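PDB 5Z87: EmGH1 from Erythrobacter marinus, which probably hydrolyses beta-glucosidic bonds as a glycoside hydrolase of family 3, releasing glucose from the non-reducing ends of oligosaccharides and glucosides. Local coordinates for residues A[636-648]-A[710-724]. Residues are numbered along the deposited sequence; the frame is centred on the assembly and turned at random.
Sequences LPGYYYQKPTGRF and YIRDSIASRARPIKE. With MG (magnesium ion), chain E.
Y640 opens the contact by presenting its ring to Y710: the two planes stand at 86° with centroids 5.6 Å apart, an offset edge-to-face pair in which the edge of Y710 is directed at the face of Y640. CG of Y640 sits between its backbone N and carbonyl carbon (chi1 80°), which brings the end of the ring closer to 710-724, where K723 CG lies at its edge, 3.8 Å from Y640 CD2. Its hydroxyl is fixed beyond the segments by D200 and the backbone N of M725. At Y641, the centre of an inverse gamma turn, CB lies 3.3 Å from K723 O and also packs on P721 CB, while its hydroxyl is hydrogen-bonded to the backbone carbonyl of E199. The turn leads to Q642, whose O accepts a hydrogen bond from I722 N at 2.8 Å, with 158° at the hydrogen and the donor nearly in line with the C=O. P721 CA adds a CH...O contact to that same oxygen. K643 follows; its CB points away, but bends at chi2 and chi4 bring NZ back to A719 O at 3.0 Å, above the carbonyl plane, and NZ also forms a salt bridge with E283 of the second subunit. A methionine here would probably leave both A719 O and that glutamate without their charged partner. P644 closes the contact, its CD 3.3 Å from R720 O and its CG 3.7 Å from R712 NH1, with I722 CG2 against its CA. R720 in turn bridges D713 and E724, and D713 OD1 and I715 O bind the magnesium ion with four waters. The arrangement is an interdomain interface of a family 3 glycoside hydrolase, in which a loop of the C-terminal domain packs on the end of strand 703-713 and on the connection to its antiparallel neighbour 724-733 in the fibronectin type III-like domain.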
ATOM      1  N   LEU A 636       8.279  -1.913   0.531  1.00 16.37           N
ATOM      2  CA  LEU A 636       7.103  -2.621   0.035  1.00 17.15           C
ATOM      3  C   LEU A 636       6.201  -1.664  -0.754  1.00 20.83           C
ATOM      4  O   LEU A 636       6.051  -0.493  -0.385  1.00 19.94           O
ATOM      5  CB  LEU A 636       6.330  -3.241   1.195  1.00 14.51           C
ATOM      6  CG  LEU A 636       7.025  -4.388   1.930  1.00 18.70           C
ATOM      7  CD1 LEU A 636       6.185  -4.869   3.094  1.00 18.63           C
ATOM      8  CD2 LEU A 636       7.304  -5.538   0.982  1.00 12.54           C
ATOM      9  N   PRO A 637       5.574  -2.127  -1.840  1.00 20.91           N
ATOM     10  CA  PRO A 637       5.635  -3.502  -2.353  1.00 21.02           C
ATOM     11  C   PRO A 637       6.827  -3.745  -3.236  1.00 18.96           C
ATOM     12  O   PRO A 637       7.302  -2.790  -3.872  1.00 15.97           O
ATOM     13  CB  PRO A 637       4.338  -3.638  -3.167  1.00 15.73           C
ATOM     14  CG  PRO A 637       4.028  -2.286  -3.596  1.00 20.93           C
ATOM     15  CD  PRO A 637       4.544  -1.331  -2.529  1.00 21.09           C
ATOM     16  N   GLY A 638       7.269  -5.007  -3.298  1.00 15.37           N
ATOM     17  CA  GLY A 638       8.376  -5.375  -4.149  1.00 12.93           C
ATOM     18  C   GLY A 638       8.144  -6.530  -5.102  1.00 16.43           C
ATOM     19  O   GLY A 638       9.096  -6.995  -5.731  1.00 16.13           O
ATOM     20  N   TYR A 639       6.901  -6.990  -5.246  1.00 16.54           N
ATOM     21  CA  TYR A 639       6.641  -8.110  -6.137  1.00 18.78           C
ATOM     22  C   TYR A 639       7.115  -7.776  -7.549  1.00 20.21           C
ATOM     23  O   TYR A 639       7.021  -6.631  -8.007  1.00 19.42           O
ATOM     24  CB  TYR A 639       5.149  -8.484  -6.120  1.00 18.88           C
ATOM     25  CG  TYR A 639       4.201  -7.341  -6.438  1.00 16.99           C
ATOM     26  CD1 TYR A 639       3.933  -6.981  -7.758  1.00 19.59           C
ATOM     27  CD2 TYR A 639       3.563  -6.635  -5.418  1.00 14.25           C
ATOM     28  CE1 TYR A 639       3.070  -5.938  -8.057  1.00 23.18           C
ATOM     29  CE2 TYR A 639       2.698  -5.598  -5.698  1.00 17.43           C
ATOM     30  CZ  TYR A 639       2.449  -5.245  -7.023  1.00 25.88           C
ATOM     31  OH  TYR A 639       1.589  -4.192  -7.320  1.00 25.63           O
ATOM     32  N   TYR A 640       7.625  -8.801  -8.243  1.00 17.62           N
ATOM     33  CA  TYR A 640       8.429  -8.585  -9.447  1.00 19.38           C
ATOM     34  C   TYR A 640       7.624  -7.987 -10.601  1.00 19.41           C
ATOM     35  O   TYR A 640       8.196  -7.256 -11.414  1.00 18.08           O
ATOM     36  CB  TYR A 640       9.093  -9.902  -9.908  1.00 16.78           C
ATOM     37  CG  TYR A 640       8.168 -10.828 -10.678  1.00 18.21           C
ATOM     38  CD1 TYR A 640       7.408 -11.797 -10.024  1.00 16.05           C
ATOM     39  CD2 TYR A 640       8.044 -10.721 -12.063  1.00 16.19           C
ATOM     40  CE1 TYR A 640       6.556 -12.640 -10.738  1.00 16.20           C
ATOM     41  CE2 TYR A 640       7.189 -11.531 -12.770  1.00 17.60           C
ATOM     42  CZ  TYR A 640       6.448 -12.487 -12.110  1.00 17.65           C
ATOM     43  OH  TYR A 640       5.608 -13.278 -12.847  1.00 18.27           O
ATOM     44  N   TYR A 641       6.325  -8.303 -10.722  1.00 15.09           N
ATOM     45  CA  TYR A 641       5.591  -7.915 -11.929  1.00 22.51           C
ATOM     46  C   TYR A 641       5.096  -6.481 -11.809  1.00 18.97           C
ATOM     47  O   TYR A 641       3.899  -6.212 -11.978  1.00 17.20           O
ATOM     48  CB  TYR A 641       4.421  -8.882 -12.237  1.00 14.80           C
ATOM     49  CG  TYR A 641       3.606  -9.253 -11.022  1.00 16.57           C
ATOM     50  CD1 TYR A 641       4.041 -10.255 -10.153  1.00 11.84           C
ATOM     51  CD2 TYR A 641       2.410  -8.600 -10.729  1.00 14.82           C
ATOM     52  CE1 TYR A 641       3.315 -10.586  -9.032  1.00 13.92           C
ATOM     53  CE2 TYR A 641       1.675  -8.924  -9.599  1.00 15.87           C
ATOM     54  CZ  TYR A 641       2.126  -9.923  -8.758  1.00 19.70           C
ATOM     55  OH  TYR A 641       1.402 -10.272  -7.635  1.00 18.87           O
ATOM     56  N   GLN A 642       6.020  -5.558 -11.514  1.00 21.13           N
ATOM     57  CA  GLN A 642       5.680  -4.148 -11.407  1.00 16.46           C
ATOM     58  C   GLN A 642       5.221  -3.616 -12.758  1.00 16.39           C
ATOM     59  O   GLN A 642       5.620  -4.110 -13.813  1.00 15.39           O
ATOM     60  CB  GLN A 642       6.885  -3.335 -10.918  1.00 17.51           C
ATOM     61  CG  GLN A 642       7.390  -3.708  -9.523  1.00 15.43           C
ATOM     62  CD  GLN A 642       6.430  -3.271  -8.439  1.00 21.73           C
ATOM     63  OE1 GLN A 642       5.950  -2.140  -8.446  1.00 24.08           O
ATOM     64  NE2 GLN A 642       6.119  -4.177  -7.512  1.00 21.68           N
ATOM     65  N   LYS A 643       4.383  -2.582 -12.716  1.00 15.30           N
ATOM     66  CA  LYS A 643       4.122  -1.756 -13.884  1.00 15.63           C
ATOM     67  C   LYS A 643       5.428  -1.064 -14.264  1.00 16.41           C
ATOM     68  O   LYS A 643       6.352  -1.052 -13.449  1.00 16.59           O
ATOM     69  CB  LYS A 643       3.012  -0.751 -13.567  1.00 18.77           C
ATOM     70  CG  LYS A 643       1.683  -1.386 -13.195  1.00 22.18           C
ATOM     71  CD  LYS A 643       1.198  -2.304 -14.309  1.00 20.74           C
ATOM     72  CE  LYS A 643      -0.279  -2.646 -14.144  1.00 21.12           C
ATOM     73  NZ  LYS A 643      -1.063  -1.402 -14.326  1.00 23.78           N
ATOM     74  N   PRO A 644       5.562  -0.481 -15.463  1.00 20.44           N
ATOM     75  CA  PRO A 644       6.812   0.237 -15.786  1.00 13.51           C
ATOM     76  C   PRO A 644       7.159   1.329 -14.798  1.00 16.42           C
ATOM     77  O   PRO A 644       8.340   1.669 -14.660  1.00 16.38           O
ATOM     78  CB  PRO A 644       6.538   0.829 -17.167  1.00 16.44           C
ATOM     79  CG  PRO A 644       5.480  -0.069 -17.760  1.00 16.76           C
ATOM     80  CD  PRO A 644       4.632  -0.524 -16.608  1.00 20.40           C
ATOM     81  N   THR A 645       6.179   1.882 -14.093  1.00 17.50           N
ATOM     82  CA  THR A 645       6.442   2.921 -13.116  1.00 13.85           C
ATOM     83  C   THR A 645       6.530   2.396 -11.689  1.00 15.25           C
ATOM     84  O   THR A 645       6.806   3.177 -10.781  1.00 13.66           O
ATOM     85  CB  THR A 645       5.338   3.972 -13.189  1.00 14.42           C
ATOM     86  OG1 THR A 645       4.059   3.316 -13.134  1.00 20.06           O
ATOM     87  CG2 THR A 645       5.457   4.764 -14.471  1.00 13.79           C
ATOM     88  N   GLY A 646       6.252   1.112 -11.467  1.00 12.96           N
ATOM     89  CA  GLY A 646       6.102   0.627 -10.105  1.00 16.31           C
ATOM     90  C   GLY A 646       7.366   0.804  -9.288  1.00 18.05           C
ATOM     91  O   GLY A 646       7.324   1.245  -8.140  1.00 18.42           O
ATOM     92  N   ARG A 647       8.504   0.463  -9.871  1.00 16.99           N
ATOM     93  CA  ARG A 647       9.793   0.694  -9.237  1.00 22.59           C
ATOM     94  C   ARG A 647      10.669   1.541 -10.147  1.00 17.38           C
ATOM     95  O   ARG A 647      11.871   1.344 -10.243  1.00 16.00           O
ATOM     96  CB  ARG A 647      10.461  -0.632  -8.857  1.00 13.60           C
ATOM     97  CG  ARG A 647       9.783  -1.297  -7.632  1.00 17.00           C
ATOM     98  CD  ARG A 647      10.346  -2.676  -7.314  1.00 16.04           C
ATOM     99  NE  ARG A 647      11.755  -2.616  -6.925  1.00 15.60           N
ATOM    100  CZ  ARG A 647      12.752  -2.967  -7.727  1.00 22.00           C
ATOM    101  NH1 ARG A 647      12.490  -3.401  -8.962  1.00 17.12           N
ATOM    102  NH2 ARG A 647      14.006  -2.902  -7.299  1.00 19.45           N
ATOM    103  N   PHE A 648      10.051   2.511 -10.824  1.00 18.36           N
ATOM    104  CA  PHE A 648      10.789   3.384 -11.727  1.00 13.92           C
ATOM    105  C   PHE A 648      11.857   4.192 -10.981  1.00 18.58           C
ATOM    106  O   PHE A 648      12.994   4.314 -11.453  1.00 19.14           O
ATOM    107  CB  PHE A 648       9.804   4.292 -12.456  1.00 18.03           C
ATOM    108  CG  PHE A 648      10.449   5.315 -13.333  1.00 16.55           C
ATOM    109  CD1 PHE A 648      11.399   4.944 -14.266  1.00 17.91           C
ATOM    110  CD2 PHE A 648      10.088   6.651 -13.234  1.00 17.40           C
ATOM    111  CE1 PHE A 648      11.993   5.881 -15.080  1.00 20.82           C
ATOM    112  CE2 PHE A 648      10.664   7.593 -14.058  1.00 16.27           C
ATOM    113  CZ  PHE A 648      11.624   7.209 -14.982  1.00 18.57           C
ATOM    114  N   TYR A 710       8.808 -15.860 -19.142  1.00 19.61           N
ATOM    115  CA  TYR A 710       8.119 -14.611 -18.839  1.00 17.22           C
ATOM    116  C   TYR A 710       7.814 -13.884 -20.138  1.00 20.97           C
ATOM    117  O   TYR A 710       8.462 -14.108 -21.166  1.00 18.71           O
ATOM    118  CB  TYR A 710       8.961 -13.670 -17.959  1.00 17.82           C
ATOM    119  CG  TYR A 710       9.410 -14.223 -16.633  1.00 18.29           C
ATOM    120  CD1 TYR A 710      10.500 -15.089 -16.549  1.00 19.59           C
ATOM    121  CD2 TYR A 710       8.774 -13.845 -15.445  1.00 17.61           C
ATOM    122  CE1 TYR A 710      10.926 -15.592 -15.301  1.00 17.24           C
ATOM    123  CE2 TYR A 710       9.194 -14.333 -14.205  1.00 18.98           C
ATOM    124  CZ  TYR A 710      10.276 -15.210 -14.144  1.00 17.31           C
ATOM    125  OH  TYR A 710      10.695 -15.707 -12.928  1.00 17.82           O
ATOM    126  N   ILE A 711       6.833 -12.982 -20.087  1.00 19.20           N
ATOM    127  CA  ILE A 711       6.533 -12.144 -21.239  1.00 19.09           C
ATOM    128  C   ILE A 711       6.365 -10.698 -20.797  1.00 19.35           C
ATOM    129  O   ILE A 711       6.093 -10.399 -19.633  1.00 16.61           O
ATOM    130  CB  ILE A 711       5.271 -12.598 -22.007  1.00 17.08           C
ATOM    131  CG1 ILE A 711       4.028 -12.369 -21.150  1.00 19.05           C
ATOM    132  CG2 ILE A 711       5.390 -14.071 -22.449  1.00 16.42           C
ATOM    133  CD1 ILE A 711       2.810 -12.013 -21.942  1.00 29.31           C
ATOM    134  N   ARG A 712       6.537  -9.795 -21.759  0.54 18.46           N
ATOM    135  CA  ARG A 712       6.210  -8.383 -21.596  0.54 19.91           C
ATOM    136  C   ARG A 712       5.416  -7.942 -22.817  0.54 17.55           C
ATOM    137  O   ARG A 712       5.881  -8.095 -23.950  0.54 16.31           O
ATOM    138  CB  ARG A 712       7.477  -7.529 -21.427  0.54 19.62           C
ATOM    139  CG  ARG A 712       7.351  -6.052 -21.841  0.54 18.79           C
ATOM    140  CD  ARG A 712       6.477  -5.236 -20.890  0.54 19.52           C
ATOM    141  NE  ARG A 712       6.462  -3.808 -21.237  0.54 23.51           N
ATOM    142  CZ  ARG A 712       5.619  -2.915 -20.723  0.54 16.08           C
ATOM    143  NH1 ARG A 712       5.679  -1.641 -21.101  0.54 20.47           N
ATOM    144  NH2 ARG A 712       4.725  -3.288 -19.827  0.54 11.64           N
ATOM    145  N   ASP A 713       4.224  -7.409 -22.587  1.00 21.06           N
ATOM    146  CA  ASP A 713       3.419  -6.819 -23.651  1.00 17.60           C
ATOM    147  C   ASP A 713       3.876  -5.365 -23.767  1.00 20.11           C
ATOM    148  O   ASP A 713       3.499  -4.518 -22.949  1.00 20.32           O
ATOM    149  CB  ASP A 713       1.942  -6.965 -23.315  1.00 19.53           C
ATOM    150  CG  ASP A 713       1.036  -6.456 -24.404  1.00 22.61           C
ATOM    151  OD1 ASP A 713       1.542  -6.060 -25.483  1.00 21.07           O
ATOM    152  OD2 ASP A 713      -0.188  -6.432 -24.156  1.00 22.79           O
ATOM    153  N   SER A 714       4.707  -5.086 -24.783  1.00 19.19           N
ATOM    154  CA  SER A 714       5.424  -3.810 -24.863  1.00 24.73           C
ATOM    155  C   SER A 714       4.474  -2.620 -24.857  1.00 24.31           C
ATOM    156  O   SER A 714       4.714  -1.628 -24.157  1.00 25.75           O
ATOM    157  CB  SER A 714       6.299  -3.764 -26.117  1.00 21.25           C
ATOM    158  OG  SER A 714       7.329  -4.726 -26.060  1.00 25.64           O
ATOM    159  N   ILE A 715       3.394  -2.697 -25.629  1.00 21.21           N
ATOM    160  CA  ILE A 715       2.389  -1.641 -25.709  1.00 19.25           C
ATOM    161  C   ILE A 715       1.032  -2.282 -25.482  1.00 18.02           C
ATOM    162  O   ILE A 715       0.739  -3.342 -26.040  1.00 24.56           O
ATOM    163  CB  ILE A 715       2.416  -0.919 -27.075  1.00 23.63           C
ATOM    164  CG1 ILE A 715       3.813  -0.371 -27.387  1.00 18.00           C
ATOM    165  CG2 ILE A 715       1.360   0.172 -27.116  1.00 21.33           C
ATOM    166  CD1 ILE A 715       4.224   0.820 -26.515  1.00 14.11           C
ATOM    167  N   ALA A 716       0.195  -1.640 -24.677  1.00 19.03           N
ATOM    168  CA  ALA A 716      -1.093  -2.231 -24.364  1.00 20.30           C
ATOM    169  C   ALA A 716      -2.083  -1.121 -24.039  1.00 24.85           C
ATOM    170  O   ALA A 716      -1.697  -0.022 -23.628  1.00 21.49           O
ATOM    171  CB  ALA A 716      -0.958  -3.226 -23.210  1.00 16.95           C
ATOM    172  N   SER A 717      -3.375  -1.422 -24.230  1.00 23.02           N
ATOM    173  CA  SER A 717      -4.408  -0.407 -24.027  1.00 22.86           C
ATOM    174  C   SER A 717      -4.466   0.047 -22.571  1.00 24.57           C
ATOM    175  O   SER A 717      -4.878   1.184 -22.290  1.00 27.82           O
ATOM    176  CB  SER A 717      -5.774  -0.934 -24.492  1.00 22.85           C
ATOM    177  OG  SER A 717      -6.071  -2.213 -23.933  1.00 27.48           O
ATOM    178  N   ARG A 718      -4.066  -0.825 -21.644  1.00 18.95           N
ATOM    179  CA  ARG A 718      -3.743  -0.481 -20.265  1.00 22.25           C
ATOM    180  C   ARG A 718      -2.322  -0.931 -19.947  1.00 24.48           C
ATOM    181  O   ARG A 718      -1.867  -1.975 -20.429  1.00 24.23           O
ATOM    182  CB  ARG A 718      -4.723  -1.122 -19.296  1.00 21.95           C
ATOM    183  CG  ARG A 718      -6.093  -0.534 -19.452  1.00 27.78           C
ATOM    184  CD  ARG A 718      -6.916  -0.676 -18.237  1.00 23.58           C
ATOM    185  NE  ARG A 718      -8.231  -0.101 -18.455  1.00 26.30           N
ATOM    186  CZ  ARG A 718      -9.028   0.341 -17.491  1.00 31.55           C
ATOM    187  NH1 ARG A 718      -8.639   0.298 -16.209  1.00 23.85           N
ATOM    188  NH2 ARG A 718     -10.219   0.826 -17.819  1.00 27.91           N
ATOM    189  N   ALA A 719      -1.620  -0.135 -19.144  1.00 21.63           N
ATOM    190  CA  ALA A 719      -0.228  -0.429 -18.826  1.00 21.40           C
ATOM    191  C   ALA A 719      -0.100  -1.787 -18.142  1.00 21.17           C
ATOM    192  O   ALA A 719      -0.829  -2.088 -17.196  1.00 23.33           O
ATOM    193  CB  ALA A 719       0.334   0.665 -17.934  1.00 18.00           C
ATOM    194  N   ARG A 720       0.835  -2.598 -18.609  1.00 19.95           N
ATOM    195  CA  ARG A 720       1.014  -3.959 -18.133  1.00 23.12           C
ATOM    196  C   ARG A 720       2.387  -4.122 -17.497  1.00 21.54           C
ATOM    197  O   ARG A 720       3.279  -3.288 -17.704  1.00 17.83           O
ATOM    198  CB  ARG A 720       0.840  -4.947 -19.294  1.00 20.55           C
ATOM    199  CG  ARG A 720      -0.584  -4.963 -19.815  1.00 24.82           C
ATOM    200  CD  ARG A 720      -0.800  -6.033 -20.834  1.00 30.79           C
ATOM    201  NE  ARG A 720      -0.449  -7.372 -20.357  1.00 33.18           N
ATOM    202  CZ  ARG A 720      -0.609  -8.472 -21.093  1.00 31.01           C
ATOM    203  NH1 ARG A 720      -1.113  -8.372 -22.320  1.00 19.71           N
ATOM    204  NH2 ARG A 720      -0.253  -9.662 -20.621  1.00 28.33           N
ATOM    205  N   PRO A 721       2.596  -5.182 -16.717  1.00 24.16           N
ATOM    206  CA  PRO A 721       3.865  -5.313 -15.991  1.00 20.14           C
ATOM    207  C   PRO A 721       5.056  -5.396 -16.932  1.00 21.47           C
ATOM    208  O   PRO A 721       4.936  -5.741 -18.110  1.00 19.20           O
ATOM    209  CB  PRO A 721       3.691  -6.615 -15.196  1.00 18.88           C
ATOM    210  CG  PRO A 721       2.232  -6.721 -15.005  1.00 24.62           C
ATOM    211  CD  PRO A 721       1.649  -6.241 -16.320  1.00 20.90           C
ATOM    212  N   ILE A 722       6.228  -5.056 -16.389  1.00 13.78           N
ATOM    213  CA  ILE A 722       7.457  -5.157 -17.168  1.00 14.87           C
ATOM    214  C   ILE A 722       7.825  -6.606 -17.456  1.00 16.19           C
ATOM    215  O   ILE A 722       8.617  -6.861 -18.370  1.00 21.18           O
ATOM    216  CB  ILE A 722       8.623  -4.446 -16.453  1.00 19.52           C
ATOM    217  CG1 ILE A 722       8.955  -5.158 -15.139  1.00 18.37           C
ATOM    218  CG2 ILE A 722       8.281  -3.002 -16.189  1.00 15.83           C
ATOM    219  CD1 ILE A 722      10.048  -4.464 -14.338  1.00 26.88           C
ATOM    220  N   LYS A 723       7.285  -7.561 -16.692  1.00 15.80           N
ATOM    221  CA  LYS A 723       7.418  -8.977 -17.008  1.00 19.95           C
ATOM    222  C   LYS A 723       6.393  -9.758 -16.200  1.00 18.38           C
ATOM    223  O   LYS A 723       6.040  -9.373 -15.086  1.00 21.26           O
ATOM    224  CB  LYS A 723       8.832  -9.498 -16.732  1.00 24.61           C
ATOM    225  CG  LYS A 723       9.299  -9.239 -15.329  1.00 23.27           C
ATOM    226  CD  LYS A 723      10.684  -9.804 -15.116  1.00 30.40           C
ATOM    227  CE  LYS A 723      11.730  -8.977 -15.826  1.00 29.72           C
ATOM    228  NZ  LYS A 723      12.891  -8.735 -14.900  1.00 37.63           N
ATOM    229  N   GLU A 724       5.916 -10.856 -16.788  1.00 23.26           N
ATOM    230  CA  GLU A 724       4.842 -11.681 -16.233  1.00 27.42           C
ATOM    231  C   GLU A 724       5.163 -13.139 -16.507  1.00 18.48           C
ATOM    232  O   GLU A 724       5.250 -13.533 -17.677  1.00 19.74           O
ATOM    233  CB  GLU A 724       3.489 -11.350 -16.870  1.00 26.54           C
ATOM    234  CG  GLU A 724       3.360  -9.945 -17.388  1.00 31.99           C
ATOM    235  CD  GLU A 724       1.951  -9.617 -17.831  1.00 33.70           C
ATOM    236  OE1 GLU A 724       1.797  -8.981 -18.899  1.00 29.82           O
ATOM    237  OE2 GLU A 724       1.004  -9.992 -17.105  1.00 37.82           O
TER
HETATM  238 MG    MG E 803       0.772  -5.128 -27.077  1.00 23.70          MG
HETATM  239  O   HOH W   1      -1.177  -5.506 -26.264  1.00 17.08           O
HETATM  240  O   HOH W   2       2.774  -4.819 -27.668  1.00 22.23           O
HETATM  241  O   HOH W   3      -0.124  -3.861 -28.448  1.00 20.45           O
HETATM  242  O   HOH W   4       0.429  -6.953 -28.243  1.00 24.06           O